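Local coordinates for protein NAD-dependent aldehyde dehydrogenase (Burkholderia multivorans, PDB 5UJU) that probably oxidises aldehydes to carboxylic acids with NAD as the coenzyme, as members of the aldehyde dehydrogenase family do, at residues A[99-104]-A[288-293]; A[105-110]-A[232-237]; A[511-516]-A[520-525]. All coordinates share one frame; numbering follows the deposited sequence.

Contact 1: residues A[99-104]-A[288-293]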
loop_
_atom_site.group_PDB
_atom_site.type_symbol
_atom_site.label_atom_id
_atom_site.label_comp_id
_atom_site.label_asym_id
_atom_site.label_seq_id
_atom_site.Cartn_x
_atom_site.Cartn_y
_atom_site.Cartn_z
ATOM N N ALA A 99 -2.663 -28.862 0.556
ATOM C CA ALA A 99 -1.414 -29.401 0.022
ATOM C C ALA A 99 -0.581 -28.319 -0.659
ATOM O O ALA A 99 0.646 -28.299 -0.526
ATOM C CB ALA A 99 -1.708 -30.541 -0.952
ATOM N N LEU A 100 -1.224 -27.407 -1.393
ATOM C CA LEU A 100 -0.444 -26.406 -2.113
ATOM C C LEU A 100 0.093 -25.347 -1.165
ATOM O O LEU A 100 1.196 -24.833 -1.363
ATOM C CB LEU A 100 -1.276 -25.767 -3.226
ATOM C CG LEU A 100 -1.737 -26.682 -4.359
ATOM C CD1 LEU A 100 -2.432 -25.831 -5.438
ATOM C CD2 LEU A 100 -0.575 -27.459 -4.974
ATOM N N ILE A 101 -0.670 -24.997 -0.130
ATOM C CA ILE A 101 -0.138 -24.089 0.882
ATOM C C ILE A 101 1.089 -24.703 1.562
ATOM O O ILE A 101 2.094 -24.013 1.796
ATOM C CB ILE A 101 -1.227 -23.727 1.903
ATOM C CG1 ILE A 101 -2.217 -22.724 1.295
ATOM C CG2 ILE A 101 -0.599 -23.191 3.193
ATOM C CD1 ILE A 101 -3.398 -22.445 2.184
ATOM N N ALA A 102 1.036 -25.998 1.886
ATOM C CA ALA A 102 2.216 -26.634 2.502
ATOM C C ALA A 102 3.397 -26.650 1.536
ATOM O O ALA A 102 4.541 -26.387 1.932
ATOM C CB ALA A 102 1.897 -28.055 2.974
ATOM N N ALA A 103 3.142 -26.952 0.261
ATOM C CA ALA A 103 4.242 -27.010 -0.703
ATOM C C ALA A 103 4.870 -25.631 -0.917
ATOM O O ALA A 103 6.099 -25.510 -1.027
ATOM C CB ALA A 103 3.760 -27.615 -2.019
ATOM N N ALA A 104 4.051 -24.580 -0.967
ATOM C CA ALA A 104 4.601 -23.232 -1.060
ATOM C C ALA A 104 5.433 -22.912 0.173
ATOM O O ALA A 104 6.535 -22.358 0.069
ATOM C CB ALA A 104 3.466 -22.211 -1.235
ATOM N N PRO A 288 -4.493 -18.192 7.026
ATOM C CA PRO A 288 -3.472 -17.273 7.551
ATOM C C PRO A 288 -2.209 -17.256 6.725
ATOM O O PRO A 288 -1.488 -16.249 6.754
ATOM C CB PRO A 288 -3.215 -17.788 8.978
ATOM C CG PRO A 288 -3.875 -19.119 9.065
ATOM C CD PRO A 288 -4.994 -19.113 8.053
ATOM N N GLU A 289 -1.927 -18.326 5.970
ATOM C CA GLU A 289 -0.727 -18.366 5.138
ATOM C C GLU A 289 -0.841 -17.493 3.900
ATOM O O GLU A 289 0.184 -17.120 3.321
ATOM C CB GLU A 289 -0.428 -19.807 4.696
ATOM C CG GLU A 289 -0.158 -20.812 5.834
ATOM C CD GLU A 289 -1.419 -21.538 6.316
ATOM O OE1 GLU A 289 -2.554 -21.072 6.056
ATOM O OE2 GLU A 289 -1.276 -22.605 6.933
ATOM N N ILE A 290 -2.053 -17.146 3.479
ATOM C CA ILE A 290 -2.230 -16.335 2.280
ATOM C C ILE A 290 -2.075 -14.872 2.699
ATOM O O ILE A 290 -2.904 -14.334 3.437
ATOM C CB ILE A 290 -3.589 -16.608 1.627
ATOM C CG1 ILE A 290 -3.672 -18.083 1.223
ATOM C CG2 ILE A 290 -3.833 -15.673 0.419
ATOM C CD1 ILE A 290 -2.630 -18.475 0.177
ATOM N N LYS A 291 -0.989 -14.238 2.259
ATOM C CA LYS A 291 -0.663 -12.881 2.678
ATOM C C LYS A 291 -0.937 -11.838 1.612
ATOM O O LYS A 291 -0.993 -10.645 1.936
ATOM C CB LYS A 291 0.821 -12.782 3.072
ATOM C CG LYS A 291 1.212 -13.698 4.219
ATOM C CD LYS A 291 0.462 -13.303 5.460
ATOM C CE LYS A 291 1.044 -14.003 6.667
ATOM N NZ LYS A 291 0.173 -13.784 7.844
ATOM N N LEU A 292 -1.071 -12.255 0.360
ATOM C CA LEU A 292 -1.346 -11.365 -0.758
ATOM C C LEU A 292 -2.426 -12.017 -1.612
ATOM O O LEU A 292 -2.420 -13.239 -1.790
ATOM C CB LEU A 292 -0.083 -11.110 -1.599
ATOM C CG LEU A 292 1.218 -10.682 -0.893
ATOM C CD1 LEU A 292 2.394 -10.586 -1.823
ATOM C CD2 LEU A 292 1.027 -9.347 -0.233
ATOM N N ILE A 293 -3.359 -11.216 -2.122
ATOM C CA ILE A 293 -4.384 -11.714 -3.043
ATOM C C ILE A 293 -4.520 -10.719 -4.184
ATOM O O ILE A 293 -4.715 -9.522 -3.936
ATOM C CB ILE A 293 -5.750 -11.903 -2.351
ATOM C CG1 ILE A 293 -5.651 -12.879 -1.172
ATOM C CG2 ILE A 293 -6.834 -12.341 -3.383
ATOM C CD1 ILE A 293 -6.953 -13.011 -0.369
#

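Contact 2: residues A[105-110]-A[232-237]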
loop_
_atom_site.group_PDB
_atom_site.type_symbol
_atom_site.label_atom_id
_atom_site.label_comp_id
_atom_site.label_asym_id
_atom_site.label_seq_id
_atom_site.Cartn_x
_atom_site.Cartn_y
_atom_site.Cartn_z
ATOM N N ALA A 105 4.920 -23.270 1.355
ATOM C CA ALA A 105 5.652 -23.007 2.585
ATOM C C ALA A 105 7.000 -23.711 2.581
ATOM O O ALA A 105 8.004 -23.135 3.012
ATOM C CB ALA A 105 4.830 -23.440 3.801
ATOM N N ALA A 106 7.052 -24.953 2.089
ATOM C CA ALA A 106 8.343 -25.639 2.048
ATOM C C ALA A 106 9.285 -24.980 1.044
ATOM O O ALA A 106 10.504 -25.010 1.227
ATOM C CB ALA A 106 8.150 -27.129 1.735
ATOM N N ALA A 107 8.741 -24.351 -0.004
ATOM C CA ALA A 107 9.561 -23.701 -1.021
ATOM C C ALA A 107 10.025 -22.300 -0.626
ATOM O O ALA A 107 10.947 -21.781 -1.262
ATOM C CB ALA A 107 8.779 -23.626 -2.346
ATOM N N GLN A 108 9.441 -21.709 0.425
ATOM C CA GLN A 108 9.650 -20.290 0.714
ATOM C C GLN A 108 11.096 -19.988 1.093
ATOM O O GLN A 108 11.676 -18.998 0.623
ATOM C CB GLN A 108 8.709 -19.840 1.835
ATOM C CG GLN A 108 7.457 -19.141 1.338
ATOM C CD GLN A 108 6.342 -19.058 2.381
ATOM O OE1 GLN A 108 6.571 -19.212 3.582
ATOM N NE2 GLN A 108 5.127 -18.808 1.913
ATOM N N ARG A 109 11.698 -20.816 1.944
ATOM C CA ARG A 109 12.969 -20.445 2.577
ATOM C C ARG A 109 14.075 -20.159 1.564
ATOM O O ARG A 109 14.627 -19.055 1.537
ATOM C CB ARG A 109 13.423 -21.537 3.559
ATOM C CG ARG A 109 14.694 -21.164 4.325
ATOM C CD ARG A 109 14.941 -22.096 5.516
ATOM N NE ARG A 109 16.284 -21.946 6.071
ATOM C CZ ARG A 109 16.589 -21.144 7.087
ATOM N NH1 ARG A 109 15.645 -20.395 7.648
ATOM N NH2 ARG A 109 17.838 -21.079 7.536
ATOM N N THR A 110 14.438 -21.148 0.738
ATOM C CA THR A 110 15.582 -20.928 -0.148
ATOM C C THR A 110 15.262 -19.882 -1.216
ATOM O O THR A 110 16.156 -19.161 -1.675
ATOM C CB THR A 110 16.059 -22.258 -0.771
ATOM O OG1 THR A 110 15.060 -22.812 -1.628
ATOM C CG2 THR A 110 16.351 -23.267 0.330
ATOM N N GLY A 232 9.793 -11.871 -4.100
ATOM C CA GLY A 232 10.237 -13.016 -3.318
ATOM C C GLY A 232 9.143 -13.862 -2.719
ATOM O O GLY A 232 9.438 -14.760 -1.925
ATOM N N ASN A 233 7.890 -13.615 -3.066
ATOM C CA ASN A 233 6.812 -14.405 -2.515
ATOM C C ASN A 233 6.660 -15.702 -3.297
ATOM O O ASN A 233 7.096 -15.812 -4.441
ATOM C CB ASN A 233 5.500 -13.601 -2.563
ATOM C CG ASN A 233 5.574 -12.354 -1.729
ATOM O OD1 ASN A 233 5.394 -12.413 -0.525
ATOM N ND2 ASN A 233 5.889 -11.217 -2.356
ATOM N N THR A 234 6.017 -16.683 -2.670
ATOM C CA THR A 234 5.525 -17.845 -3.394
ATOM C C THR A 234 4.088 -17.559 -3.840
ATOM O O THR A 234 3.417 -16.690 -3.285
ATOM C CB THR A 234 5.579 -19.103 -2.522
ATOM O OG1 THR A 234 4.917 -18.847 -1.278
ATOM C CG2 THR A 234 7.045 -19.538 -2.243
ATOM N N VAL A 235 3.622 -18.283 -4.864
ATOM C CA VAL A 235 2.349 -17.961 -5.515
ATOM C C VAL A 235 1.540 -19.229 -5.761
ATOM O O VAL A 235 2.055 -20.201 -6.319
ATOM C CB VAL A 235 2.571 -17.223 -6.851
ATOM C CG1 VAL A 235 1.255 -16.726 -7.404
ATOM C CG2 VAL A 235 3.544 -16.068 -6.673
ATOM N N ILE A 236 0.259 -19.197 -5.403
ATOM C CA ILE A 236 -0.719 -20.193 -5.834
ATOM C C ILE A 236 -1.592 -19.519 -6.883
ATOM O O ILE A 236 -2.202 -18.470 -6.610
ATOM C CB ILE A 236 -1.569 -20.721 -4.664
ATOM C CG1 ILE A 236 -0.691 -21.437 -3.612
ATOM C CG2 ILE A 236 -2.666 -21.643 -5.172
ATOM C CD1 ILE A 236 -1.412 -21.722 -2.301
ATOM N N VAL A 237 -1.605 -20.072 -8.092
ATOM C CA VAL A 237 -2.381 -19.516 -9.199
ATOM C C VAL A 237 -3.672 -20.310 -9.312
ATOM O O VAL A 237 -3.642 -21.520 -9.575
ATOM C CB VAL A 237 -1.593 -19.550 -10.516
ATOM C CG1 VAL A 237 -2.427 -18.976 -11.651
ATOM C CG2 VAL A 237 -0.273 -18.791 -10.374
HETATM O O HOH W 1 9.538 -16.664 0.056
#

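Contact 3: residues A[511-516]-A[520-525]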
loop_
_atom_site.group_PDB
_atom_site.type_symbol
_atom_site.label_atom_id
_atom_site.label_comp_id
_atom_site.label_asym_id
_atom_site.label_seq_id
_atom_site.Cartn_x
_atom_site.Cartn_y
_atom_site.Cartn_z
ATOM N N ALA A 511 -9.418 7.262 -16.133
ATOM C CA ALA A 511 -8.570 7.726 -17.219
ATOM C C ALA A 511 -9.411 8.284 -18.366
ATOM O O ALA A 511 -10.448 7.725 -18.731
ATOM C CB ALA A 511 -7.686 6.581 -17.715
ATOM N N LEU A 512 -8.953 9.395 -18.934
ATOM C CA LEU A 512 -9.686 10.140 -19.954
ATOM C C LEU A 512 -9.042 9.988 -21.327
ATOM O O LEU A 512 -7.829 10.170 -21.473
ATOM C CB LEU A 512 -9.747 11.616 -19.589
ATOM C CG LEU A 512 -10.515 12.513 -20.563
ATOM C CD1 LEU A 512 -11.993 12.172 -20.550
ATOM C CD2 LEU A 512 -10.293 13.976 -20.222
ATOM N N SER A 513 -9.863 9.696 -22.333
ATOM C CA SER A 513 -9.458 9.723 -23.733
ATOM C C SER A 513 -10.211 10.840 -24.445
ATOM O O SER A 513 -11.418 11.013 -24.235
ATOM C CB SER A 513 -9.729 8.368 -24.403
ATOM O OG SER A 513 -9.003 7.316 -23.752
ATOM N N ILE A 514 -9.503 11.597 -25.288
ATOM C CA ILE A 514 -10.037 12.816 -25.897
ATOM C C ILE A 514 -10.012 12.677 -27.415
ATOM O O ILE A 514 -8.949 12.425 -27.999
ATOM C CB ILE A 514 -9.242 14.056 -25.460
ATOM C CG1 ILE A 514 -9.289 14.211 -23.938
ATOM C CG2 ILE A 514 -9.803 15.305 -26.130
ATOM C CD1 ILE A 514 -8.051 14.881 -23.358
ATOM N N ASN A 515 -11.175 12.849 -28.045
ATOM C CA ASN A 515 -11.313 12.943 -29.508
ATOM C C ASN A 515 -10.631 11.780 -30.232
ATOM O O ASN A 515 -9.845 11.970 -31.162
ATOM C CB ASN A 515 -10.784 14.287 -30.022
ATOM C CG ASN A 515 -11.653 15.446 -29.592
ATOM O OD1 ASN A 515 -12.864 15.292 -29.457
ATOM N ND2 ASN A 515 -11.038 16.602 -29.333
ATOM N N LEU A 516 -10.943 10.561 -29.802
ATOM C CA LEU A 516 -10.437 9.365 -30.484
ATOM C C LEU A 516 -11.175 9.164 -31.807
ATOM O O LEU A 516 -12.255 8.568 -31.848
ATOM C CB LEU A 516 -10.577 8.141 -29.587
ATOM C CG LEU A 516 -9.822 8.137 -28.258
ATOM C CD1 LEU A 516 -10.002 6.780 -27.589
ATOM C CD2 LEU A 516 -8.330 8.477 -28.441
ATOM N N VAL A 520 -6.467 4.609 -32.452
ATOM C CA VAL A 520 -6.370 4.271 -31.035
ATOM C C VAL A 520 -7.782 4.261 -30.460
ATOM O O VAL A 520 -8.556 5.202 -30.679
ATOM C CB VAL A 520 -5.457 5.253 -30.276
ATOM C CG1 VAL A 520 -5.530 5.003 -28.775
ATOM C CG2 VAL A 520 -4.015 5.131 -30.762
ATOM N N PHE A 521 -8.128 3.188 -29.753
ATOM C CA PHE A 521 -9.465 3.014 -29.210
ATOM C C PHE A 521 -9.428 3.048 -27.690
ATOM O O PHE A 521 -8.439 2.642 -27.065
ATOM C CB PHE A 521 -10.088 1.700 -29.691
ATOM C CG PHE A 521 -9.993 1.517 -31.171
ATOM C CD1 PHE A 521 -10.813 2.253 -32.022
ATOM C CD2 PHE A 521 -9.062 0.642 -31.720
ATOM C CE1 PHE A 521 -10.721 2.110 -33.390
ATOM C CE2 PHE A 521 -8.963 0.492 -33.092
ATOM C CZ PHE A 521 -9.802 1.229 -33.934
ATOM N N VAL A 522 -10.521 3.557 -27.104
ATOM C CA VAL A 522 -10.584 3.675 -25.650
ATOM C C VAL A 522 -10.336 2.325 -24.988
ATOM O O VAL A 522 -9.821 2.268 -23.867
ATOM C CB VAL A 522 -11.930 4.292 -25.210
ATOM C CG1 VAL A 522 -13.085 3.314 -25.432
ATOM C CG2 VAL A 522 -11.850 4.759 -23.754
ATOM N N ASN A 523 -10.641 1.216 -25.687
ATOM C CA ASN A 523 -10.391 -0.102 -25.112
ATOM C C ASN A 523 -8.907 -0.329 -24.851
ATOM O O ASN A 523 -8.557 -1.107 -23.960
ATOM C CB ASN A 523 -10.876 -1.234 -26.025
ATOM C CG ASN A 523 -12.232 -0.957 -26.649
ATOM O OD1 ASN A 523 -12.490 0.145 -27.125
ATOM N ND2 ASN A 523 -13.099 -1.968 -26.656
ATOM N N GLN A 524 -8.031 0.327 -25.609
ATOM C CA GLN A 524 -6.615 -0.019 -25.625
ATOM C C GLN A 524 -5.828 0.720 -24.548
ATOM O O GLN A 524 -6.121 1.872 -24.209
ATOM C CB GLN A 524 -6.006 0.295 -26.990
ATOM C CG GLN A 524 -6.617 -0.492 -28.127
ATOM C CD GLN A 524 -6.157 0.000 -29.483
ATOM O OE1 GLN A 524 -6.109 1.204 -29.741
ATOM N NE2 GLN A 524 -5.786 -0.934 -30.349
ATOM N N SER A 525 -4.815 0.038 -24.007
ATOM C CA SER A 525 -3.874 0.692 -23.109
ATOM C C SER A 525 -2.508 0.043 -23.285
ATOM O O SER A 525 -2.405 -1.171 -23.494
ATOM C CB SER A 525 -4.324 0.634 -21.635
ATOM O OG SER A 525 -4.158 -0.651 -21.058
#

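Contact 1: residues A[99-104]-A[288-293]
Ile101, on helix 97-132, meets Glu289 and Ile290 where the chain enters strand 290-296, and its two branches divide the work. The methyl CG2 lies against the aliphatic part of the glutamate: Ile101 CG2 is 3.6 Å from Glu289 CG and 3.7 Å from Glu289 CB. The other branch turns toward the strand, where Ile101 CG1 comes within 4.4 Å of Ile290 CD1, a looser apolar touch. This split follows from the first torsion of Ile101 (chi1 -75°), which puts CG2 opposite the backbone N and CG1 opposite the carbonyl carbon. The side chains of Ile101 and Glu289 cross at about a right angle, and a bend at chi2 (92°) folds the carboxylate of Glu289 back over the same methyl, leaving Ile101 CG2 3.6 Å from Glu289 CD. No hydrogen bond spans the two segments; the charge of Glu289 is answered by a salt bridge from its OE1 to Arg287. Hydrocarbon and carboxylate thus share one small surface, the partly exposed acid bordering the buried isoleucines. Leu284 of helix 278-285 touches both isoleucines, and Ile236 of strand 234-238 packs on Ile101 as well. Helix 97-132 thus packs on the loop leading into strand 290-296 and on that strand's first residue, within the alpha/beta layer of the Rossmann-like nucleotide-binding fold of aldehyde dehydrogenases.

Contact 2: residues A[105-110]-A[232-237]
The first torsion of Gln108 (chi1 -98°) lies well off a staggered value, and beyond CG the chain runs extended, carrying the amide to Thr234 at the start of strand 234-238. Thr234 points toward the helix, and its chi1 of 52°, with OG1 lodged between backbone N and carbonyl carbon, presents both OG1 and CG2 to Gln108. The side chains meet at about a right angle. Gln108 NE2 donates to Thr234 OG1 over 3.2 Å, with a nearly straight N-H...O angle of 167° and the oxygen in the amide plane. Gln108 was modelled in two conformers and the bond is described for one, so it may be held only part of the time. Beside this bond the methyl packs on the glutamine chain: Thr234 CG2 is 3.6 Å from Gln108 CG, and it reaches Ala107 CB at 4.4 Å. One water joins the backbones, giving a hydrogen bond to Gln108 O (3.2 Å) and another to Gly232 O (2.7 Å). Gly232, with positive phi, is the C-prime residue of the Schellman motif that ends helix 217-230. Arg109 forms a salt bridge with Glu503 of the second subunit. The chemistry implies a polar join between helix and sheet: the buried Thr234 hydroxyl has partners in Gln108 and in Thr207 OG1 of strand 191-211, and the water bridges two carbonyl acceptors that cannot bond each other directly.

Contact 3: residues A[511-516]-A[520-525]
Leu516 closes over Val520 and Val522 where the chain turns back after strand 511-514, the outermost strand, within this chain, of the mixed seven-stranded beta sheet of an alpha/beta domain. The tight part surrounds the leucine's end. Its CG stands opposite the carbonyl carbon (chi1 -62°), which sends the branches toward the returning chain: Leu516 CD1 lies 3.3 Å from Val522 N and 3.9 Å from Val522 CB, so the methyl presses on backbone as much as on side chain. Nearer the root, Leu516 CB is 3.7 Å from Val520 O, a carbonyl oxygen that accepts a hydrogen bond from Asn338 of helix 332-344. The other methyl is more loosely seated, with Leu516 CD2 4.5 Å from Val520 CG1. The looser flank lies along the strand, where Ser513 OG meets Val522 CG2 at 3.8 Å with no hydrogen bond between the segments; the hydroxyl bonds instead to Arg560 of the second subunit. Beyond it, the partly exposed Gln524 lies farther from the strand. This margin is shared with the dimer partner: Leu512, Ser513 and Ile514 pair in a parallel ladder with a strand of the second subunit, continuing the sheet across the interface, as in other aldehyde dehydrogenases. The returning segment keeps its shape by a type I turn from Phe521 to Gln524. The side chain of Gln524 also folds back, and Phe521 N donates to Gln524 OE1 over 2.8 Å, approaching from 41° outside the plane of that carbonyl.

Contacts 1 and 2 are neighbours, with centres about 8 Å apart: both use helix 97-132 and pack it on the same sheet, through strands 290-296 and 234-238. They touch directly, for Ile101 CG1 lies 3.8 Å from Ile236 CD1. Along the chain, residues 105-110 and 232-237 both fall between the two segments of contact 1, so one helix is fixed to two strands that the sequence reaches at different times. Contact 3 comes later in the chain and lies on the opposite side of its centre, about 39 Å from either of the others, centre to centre, at the outermost strand, within this chain, of the second sheet. Two packing sites thus serve the Rossmann-like layer, and the third lies beside the subunit interface.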